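Local coordinates for ORC1-type DNA replication protein 2 (Aeropyrum pernix, PDB 1W5T), which binds DNA and takes part in regulating DNA replication, with an N-terminal AAA+ ATPase domain and a C-terminal winged-helix domain, at residues E302-S307 and D400-A405; I312-I317 and K360-L365; R336-S341 and V347-Y352. All coordinates share one frame; numbering follows the deposited sequence.

Contact 1: E302-S307 and D400-A405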
# COMPACT_ATOMS: atom_id res chain seq x y z
N GLU A 302 4.89 13.31 3.71
CA GLU A 302 5.31 12.62 4.93
C GLU A 302 6.37 13.47 5.66
O GLU A 302 6.30 13.67 6.86
CB GLU A 302 5.91 11.26 4.53
CG GLU A 302 5.41 9.97 5.17
CD GLU A 302 4.09 10.06 5.91
OE1 GLU A 302 3.09 9.49 5.44
OE2 GLU A 302 4.08 10.67 6.99
N LEU A 303 7.35 13.97 4.90
CA LEU A 303 8.40 14.82 5.44
C LEU A 303 7.89 16.16 5.93
O LEU A 303 8.26 16.59 7.02
CB LEU A 303 9.54 15.01 4.45
CG LEU A 303 10.20 13.73 3.96
CD1 LEU A 303 11.26 14.04 2.90
CD2 LEU A 303 10.74 12.85 5.10
N GLU A 304 7.03 16.79 5.12
CA GLU A 304 6.36 18.05 5.42
C GLU A 304 5.58 17.99 6.72
O GLU A 304 5.40 19.01 7.36
CB GLU A 304 5.38 18.40 4.28
CG GLU A 304 6.04 18.73 2.95
CD GLU A 304 5.10 19.30 1.88
OE1 GLU A 304 3.92 18.86 1.73
OE2 GLU A 304 5.57 20.20 1.14
N ALA A 305 5.11 16.80 7.09
CA ALA A 305 4.43 16.60 8.37
C ALA A 305 5.39 16.60 9.55
O ALA A 305 4.98 16.70 10.69
CB ALA A 305 3.66 15.29 8.35
N LEU A 306 6.68 16.49 9.28
CA LEU A 306 7.67 16.41 10.36
C LEU A 306 8.08 17.82 10.81
O LEU A 306 8.20 18.70 10.00
CB LEU A 306 8.90 15.66 9.84
CG LEU A 306 9.07 14.19 10.19
CD1 LEU A 306 7.69 13.45 10.38
CD2 LEU A 306 10.08 13.47 9.23
N SER A 307 8.31 17.99 12.11
CA SER A 307 8.94 19.18 12.67
C SER A 307 10.42 19.39 12.23
O SER A 307 11.13 18.45 11.89
CB SER A 307 8.83 19.12 14.19
OG SER A 307 10.01 18.62 14.80
N ASP A 400 16.20 19.69 3.15
CA ASP A 400 16.70 21.07 3.33
C ASP A 400 15.63 22.12 3.00
O ASP A 400 15.42 23.04 3.81
CB ASP A 400 17.96 21.36 2.53
CG ASP A 400 19.20 20.73 3.14
OD1 ASP A 400 19.28 20.64 4.39
OD2 ASP A 400 20.13 20.29 2.44
N ASN A 401 14.97 21.97 1.84
CA ASN A 401 13.93 22.90 1.39
C ASN A 401 12.74 22.96 2.36
O ASN A 401 12.12 23.99 2.54
CB ASN A 401 13.48 22.63 -0.07
CG ASN A 401 14.66 22.70 -1.11
OD1 ASN A 401 15.72 23.30 -0.86
ND2 ASN A 401 14.46 22.06 -2.28
N ILE A 402 12.45 21.85 3.01
CA ILE A 402 11.31 21.78 3.91
C ILE A 402 11.68 22.49 5.20
O ILE A 402 10.84 23.20 5.78
CB ILE A 402 10.88 20.32 4.12
CG1 ILE A 402 10.41 19.73 2.78
CG2 ILE A 402 9.79 20.24 5.14
CD1 ILE A 402 10.02 18.25 2.80
N ILE A 403 12.93 22.38 5.60
CA ILE A 403 13.35 23.10 6.78
C ILE A 403 13.28 24.60 6.50
O ILE A 403 12.74 25.36 7.31
CB ILE A 403 14.76 22.69 7.28
CG1 ILE A 403 14.78 21.23 7.74
CG2 ILE A 403 15.18 23.59 8.42
CD1 ILE A 403 16.17 20.58 7.60
N GLN A 404 13.81 25.02 5.36
CA GLN A 404 13.75 26.43 4.95
C GLN A 404 12.29 26.94 4.99
O GLN A 404 12.01 27.96 5.62
CB GLN A 404 14.33 26.63 3.54
CG GLN A 404 15.87 26.57 3.39
CD GLN A 404 16.29 26.64 1.90
OE1 GLN A 404 16.51 27.73 1.36
NE2 GLN A 404 16.37 25.48 1.24
N ALA A 405 11.37 26.22 4.34
CA ALA A 405 9.96 26.61 4.29
C ALA A 405 9.28 26.72 5.66
O ALA A 405 8.54 27.69 5.88
CB ALA A 405 9.15 25.69 3.37
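Ile402 reaches from helix 392-408 to the short helix 300-304, and the apolar part of the contact is built round its delta methyl. CD1 of Ile402 lies 3.7 Å from CB of Leu303, so a methyl group meets the root of the leucine. Both side chains point toward the partner segment. In Ile402 CG1 is anti to the carbonyl carbon (chi1 -63°) and the chain runs on extended (chi2 177°), which carries CD1 outward to the neighbouring helix. Its second branch, CG2, settles 4.1 Å from CA of Glu304, and a beta-branched residue thus covers side chain and backbone at once. Leu303 also touches Leu395, Val398 and Val399 of the same long helix, while Ile402 also touches Leu311 of helix 308-322.

Glu304 adds its aliphatic stem at the margin. The stem crosses the isoleucine at about a right angle, with CG of Glu304 4.0 Å from CD1 of Ile402, and it continues extended through CD. The contact thus uses the methylenes of an exposed residue.

No hydrogen bond joins the two segments. Polar links to the same long helix come from Lys406, whose NZ bonds to the carbonyl O of Glu304 and weakly to that of Leu306.

With a single isoleucine supplying one partner and only 138 Å² buried, attachment here rests on dispersion and the hydrophobic effect, which set no precise angle; the directional bonds close by include those that Lys406 makes to the two carbonyl groups.

Contact 2: I312-I317 and K360-L365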
# COMPACT_ATOMS: atom_id res chain seq x y z
N ILE A 312 16.11 18.01 10.81
CA ILE A 312 17.54 18.19 11.04
C ILE A 312 18.27 16.86 11.38
O ILE A 312 19.36 16.60 10.89
CB ILE A 312 17.81 19.30 12.12
CG1 ILE A 312 17.47 20.67 11.56
CG2 ILE A 312 19.26 19.34 12.51
CD1 ILE A 312 16.87 21.58 12.60
N ILE A 313 17.65 16.05 12.20
CA ILE A 313 18.19 14.76 12.60
C ILE A 313 18.18 13.75 11.46
O ILE A 313 19.20 13.03 11.23
CB ILE A 313 17.43 14.21 13.82
CG1 ILE A 313 17.51 15.24 14.97
CG2 ILE A 313 18.00 12.85 14.21
CD1 ILE A 313 16.44 15.04 16.12
N LEU A 314 17.07 13.72 10.73
CA LEU A 314 17.00 12.92 9.51
C LEU A 314 18.13 13.26 8.52
O LEU A 314 18.81 12.38 7.99
CB LEU A 314 15.62 13.03 8.84
CG LEU A 314 15.38 12.11 7.63
CD1 LEU A 314 15.68 10.67 8.00
CD2 LEU A 314 13.92 12.21 7.10
N ARG A 315 18.32 14.55 8.30
CA ARG A 315 19.38 15.03 7.43
C ARG A 315 20.76 14.53 7.87
O ARG A 315 21.54 14.04 7.06
CB ARG A 315 19.38 16.56 7.36
CG ARG A 315 20.13 17.08 6.16
CD ARG A 315 21.07 18.20 6.45
NE ARG A 315 21.33 19.00 5.25
CZ ARG A 315 22.48 18.97 4.56
NH1 ARG A 315 22.62 19.74 3.50
NH2 ARG A 315 23.49 18.18 4.93
N LEU A 316 21.02 14.61 9.16
CA LEU A 316 22.32 14.25 9.67
C LEU A 316 22.59 12.76 9.53
O LEU A 316 23.68 12.34 9.14
CB LEU A 316 22.46 14.70 11.13
CG LEU A 316 22.60 16.19 11.43
CD1 LEU A 316 22.25 16.40 12.87
CD2 LEU A 316 24.02 16.74 11.12
N ILE A 317 21.56 11.95 9.83
CA ILE A 317 21.63 10.51 9.66
C ILE A 317 21.85 10.19 8.18
O ILE A 317 22.64 9.33 7.86
CB ILE A 317 20.37 9.86 10.21
CG1 ILE A 317 20.37 9.94 11.74
CG2 ILE A 317 20.22 8.42 9.71
CD1 ILE A 317 19.23 9.20 12.48
N LYS A 360 12.96 8.23 18.00
CA LYS A 360 11.94 7.19 18.02
C LYS A 360 10.95 7.32 16.86
O LYS A 360 10.76 6.38 16.12
CB LYS A 360 11.16 7.18 19.33
CG LYS A 360 10.80 5.76 19.73
CD LYS A 360 12.05 4.91 20.09
CE LYS A 360 11.67 3.76 21.07
NZ LYS A 360 10.18 3.73 21.29
N HIS A 361 10.37 8.50 16.71
CA HIS A 361 9.40 8.74 15.67
C HIS A 361 9.94 8.47 14.27
O HIS A 361 9.25 7.87 13.45
CB HIS A 361 8.85 10.15 15.76
CG HIS A 361 7.66 10.35 14.90
ND1 HIS A 361 7.58 11.37 13.97
CD2 HIS A 361 6.52 9.63 14.78
CE1 HIS A 361 6.43 11.28 13.33
NE2 HIS A 361 5.76 10.24 13.81
N LEU A 362 11.17 8.92 14.00
CA LEU A 362 11.85 8.67 12.74
C LEU A 362 11.94 7.18 12.53
O LEU A 362 11.71 6.70 11.42
CB LEU A 362 13.28 9.27 12.66
CG LEU A 362 13.40 10.82 12.52
CD1 LEU A 362 14.82 11.37 12.75
CD2 LEU A 362 12.79 11.39 11.23
N THR A 363 12.25 6.45 13.59
CA THR A 363 12.38 5.01 13.50
C THR A 363 11.04 4.35 13.15
O THR A 363 10.97 3.49 12.26
CB THR A 363 12.95 4.44 14.83
OG1 THR A 363 14.36 4.68 14.86
CG2 THR A 363 12.84 2.92 14.85
N SER A 364 9.99 4.77 13.83
CA SER A 364 8.67 4.19 13.63
C SER A 364 8.11 4.54 12.26
O SER A 364 7.21 3.84 11.77
CB SER A 364 7.71 4.63 14.72
OG SER A 364 7.35 5.95 14.54
N LEU A 365 8.66 5.57 11.62
CA LEU A 365 8.20 5.95 10.29
C LEU A 365 8.97 5.14 9.26
O LEU A 365 8.77 5.32 8.06
CB LEU A 365 8.35 7.45 9.99
CG LEU A 365 7.35 8.47 10.56
CD1 LEU A 365 7.90 9.91 10.44
CD2 LEU A 365 5.95 8.40 9.91
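Leu362 rests its forked end on Ile313 and Leu314, CD1 on the first and on the backbone of the second, CD2 on the side chain of the second. CD1 of Leu362 lies 3.8 Å from CG2 of Ile313, while CD2 of Leu362 is 4.1 Å from CB of Leu314. The leucine accounts for more than half of the 135 Å² buried here. Its CG is anti to the carbonyl carbon (chi1 -72°) with an extended second torsion, which brings both methyls up to helix 308-322.

Ile313 and Leu362 slant across one another instead of lying alongside. In Ile313 the branch that touches is CG2; the other branch, CG1, leads toward helix 330-345, where Ile313 meets Tyr337. Two branches at CB therefore let one residue serve two neighbours. Leu314 presents the base of its side chain, and CD1 of Leu362 even comes within 3.8 Å of the backbone N of Leu314. With CG anti to N (chi1 -174°) the rest of the Leu314 side chain continues past Leu362; Leu314 also touches Leu367 and Val368.

At the end of helix 352-364 the hydroxyl of Ser364 donates to the carbonyl O of His361 (OG to O 2.9 Å), tilted 26° out of the carbonyl plane. CG of Leu365 lies over one face of the His361 ring, 3.9 Å above its plane, while ND1 of His361 is hydrogen-bonded to Glu310.

All three touching residues are buried, and Leu362 and Leu314 also share Val368 of strand 368-372. Such aliphatic packing of helices against each other and the adjoining small antiparallel sheet is part of the hydrophobic core of a winged-helix domain, here that of the Cdc6 C terminus.

Contact 3: R336-S341 and V347-Y352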
# COMPACT_ATOMS: atom_id res chain seq x y z
N ARG A 336 26.71 16.18 16.62
CA ARG A 336 26.40 16.78 15.33
C ARG A 336 25.06 17.52 15.29
O ARG A 336 24.91 18.49 14.57
CB ARG A 336 26.42 15.72 14.23
CG ARG A 336 27.81 15.23 13.86
CD ARG A 336 27.81 14.24 12.73
NE ARG A 336 29.11 13.62 12.57
CZ ARG A 336 29.42 12.74 11.61
NH1 ARG A 336 30.66 12.25 11.56
NH2 ARG A 336 28.51 12.35 10.71
N TYR A 337 24.08 17.03 16.04
CA TYR A 337 22.76 17.64 16.09
C TYR A 337 22.84 19.00 16.76
O TYR A 337 22.29 19.98 16.24
CB TYR A 337 21.76 16.74 16.83
CG TYR A 337 20.51 17.48 17.23
CD1 TYR A 337 19.60 17.89 16.26
CD2 TYR A 337 20.27 17.82 18.55
CE1 TYR A 337 18.47 18.58 16.60
CE2 TYR A 337 19.14 18.54 18.90
CZ TYR A 337 18.24 18.91 17.92
OH TYR A 337 17.10 19.60 18.26
N GLU A 338 23.51 19.05 17.91
CA GLU A 338 23.74 20.30 18.64
C GLU A 338 24.56 21.27 17.79
O GLU A 338 24.15 22.41 17.58
CB GLU A 338 24.43 20.04 19.99
CG GLU A 338 23.50 19.44 21.05
CD GLU A 338 24.26 18.90 22.25
OE1 GLU A 338 23.75 18.98 23.38
OE2 GLU A 338 25.38 18.39 22.06
N ASP A 339 25.69 20.77 17.29
CA ASP A 339 26.52 21.47 16.34
C ASP A 339 25.65 22.02 15.18
O ASP A 339 25.66 23.23 14.91
CB ASP A 339 27.64 20.55 15.76
CG ASP A 339 28.84 20.30 16.74
OD1 ASP A 339 28.98 20.98 17.79
OD2 ASP A 339 29.72 19.41 16.53
N ALA A 340 24.88 21.14 14.53
CA ALA A 340 24.14 21.52 13.32
C ALA A 340 22.98 22.50 13.51
O ALA A 340 22.80 23.38 12.67
CB ALA A 340 23.67 20.30 12.54
N SER A 341 22.20 22.35 14.58
CA SER A 341 21.06 23.24 14.79
C SER A 341 21.53 24.69 14.86
O SER A 341 21.08 25.51 14.07
CB SER A 341 20.22 22.92 16.04
OG SER A 341 20.65 21.78 16.76
N VAL A 347 18.77 27.65 15.08
CA VAL A 347 17.76 27.30 16.07
C VAL A 347 18.47 26.67 17.27
O VAL A 347 19.50 25.98 17.10
CB VAL A 347 16.68 26.30 15.52
CG1 VAL A 347 15.74 26.98 14.53
CG2 VAL A 347 17.30 25.03 14.91
N LYS A 348 17.97 26.89 18.49
CA LYS A 348 18.65 26.26 19.63
C LYS A 348 18.29 24.75 19.75
O LYS A 348 17.12 24.36 19.57
CB LYS A 348 18.46 27.05 20.95
CG LYS A 348 17.03 27.19 21.43
CD LYS A 348 16.79 26.45 22.76
CE LYS A 348 15.30 26.49 23.18
NZ LYS A 348 14.68 25.13 23.31
N PRO A 349 19.30 23.90 19.99
CA PRO A 349 19.08 22.44 20.06
C PRO A 349 18.11 22.08 21.16
O PRO A 349 18.24 22.64 22.25
CB PRO A 349 20.47 21.86 20.34
CG PRO A 349 21.35 23.01 20.72
CD PRO A 349 20.72 24.25 20.16
N ARG A 350 17.14 21.21 20.86
CA ARG A 350 16.20 20.69 21.84
C ARG A 350 16.88 19.76 22.85
O ARG A 350 17.90 19.14 22.54
CB ARG A 350 15.07 19.95 21.13
CG ARG A 350 14.22 20.76 20.16
CD ARG A 350 13.47 21.96 20.79
NE ARG A 350 12.12 21.63 21.25
CZ ARG A 350 11.00 21.90 20.58
NH1 ARG A 350 11.03 22.51 19.39
NH2 ARG A 350 9.82 21.56 21.11
N GLY A 351 16.32 19.68 24.06
CA GLY A 351 16.89 18.88 25.12
C GLY A 351 16.82 17.38 24.84
O GLY A 351 16.10 16.94 23.94
N TYR A 352 17.55 16.61 25.63
CA TYR A 352 17.62 15.18 25.45
C TYR A 352 16.27 14.46 25.32
O TYR A 352 16.08 13.65 24.42
CB TYR A 352 18.42 14.57 26.59
CG TYR A 352 19.90 14.72 26.41
CD1 TYR A 352 20.61 15.67 27.12
CD2 TYR A 352 20.60 13.90 25.53
CE1 TYR A 352 21.98 15.81 26.95
CE2 TYR A 352 21.96 14.02 25.35
CZ TYR A 352 22.65 14.98 26.06
OH TYR A 352 24.02 15.09 25.90
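The phenol oxygen of Tyr337 accepts the backbone N-H of Arg350, with N to OH 3.1 Å and an angle of 160° at the hydrogen. This donor sits at the edge of the ring, near its plane. Tyr337 gets there because its CG is anti to the backbone N (chi1 164°), which sends the ring out from helix 330-345 so that its hydroxyl reaches the returning loop. The same OH is hydrogen-bonded to ND1 of His309 in helix 308-322, so one hydroxyl joins the loop to a third part of the fold.

A weaker bond closes the turn at its other end: N of Val347 points at O of Ser341, nearly straight at 173° but long at 3.3 Å. OG of Ser341 lies over the centre of the Tyr337 ring, 3.8 Å above its plane.

The loop 347-352 connects the helices 330-345 and 352-364, the second and third long helices of the winged-helix domain, consistent with the helix-turn-helix part of that fold. Gly351 takes the N-cap position of the later helix.

Pro349 supplies much of the apolar surface. Its CB lies 3.6 Å from OG of Ser341 and 3.9 Å from CE2 of Tyr337, approaching the ring obliquely. The pyrrolidine restricts phi, consistent with the extended course of the loop here, while offering a compact hydrocarbon face to the helix. Glu338 crosses that ring at about a right angle, its CG 3.9 Å from CB of Pro349, and its carboxylate carries on to a salt bridge with Arg334. Further along, CG2 of Val347 rests 3.8 Å from CB of Ser341, a small residue that lets the loop approach closely.

All three contacts lie in the C-terminal winged-helix region, away from the annotated ATP-binding residues, and they nest along the chain: contact 3 inside the loop closed by contact 2, and that inside contact 1. The centres of contacts 1 and 2 are about 12 Å apart, joined by a salt bridge from Asp400 OD2 to Arg315 NH1 (2.8 Å) and by Leu306 packing on Leu365. Contacts 2 and 3, with centres about 14 Å apart, meet where CD1 of Leu316 lies 3.5 Å from CA of Tyr337. Contacts 1 and 3 do not touch, their nearest atoms being about 6 Å apart; helix 308-322 bears on both.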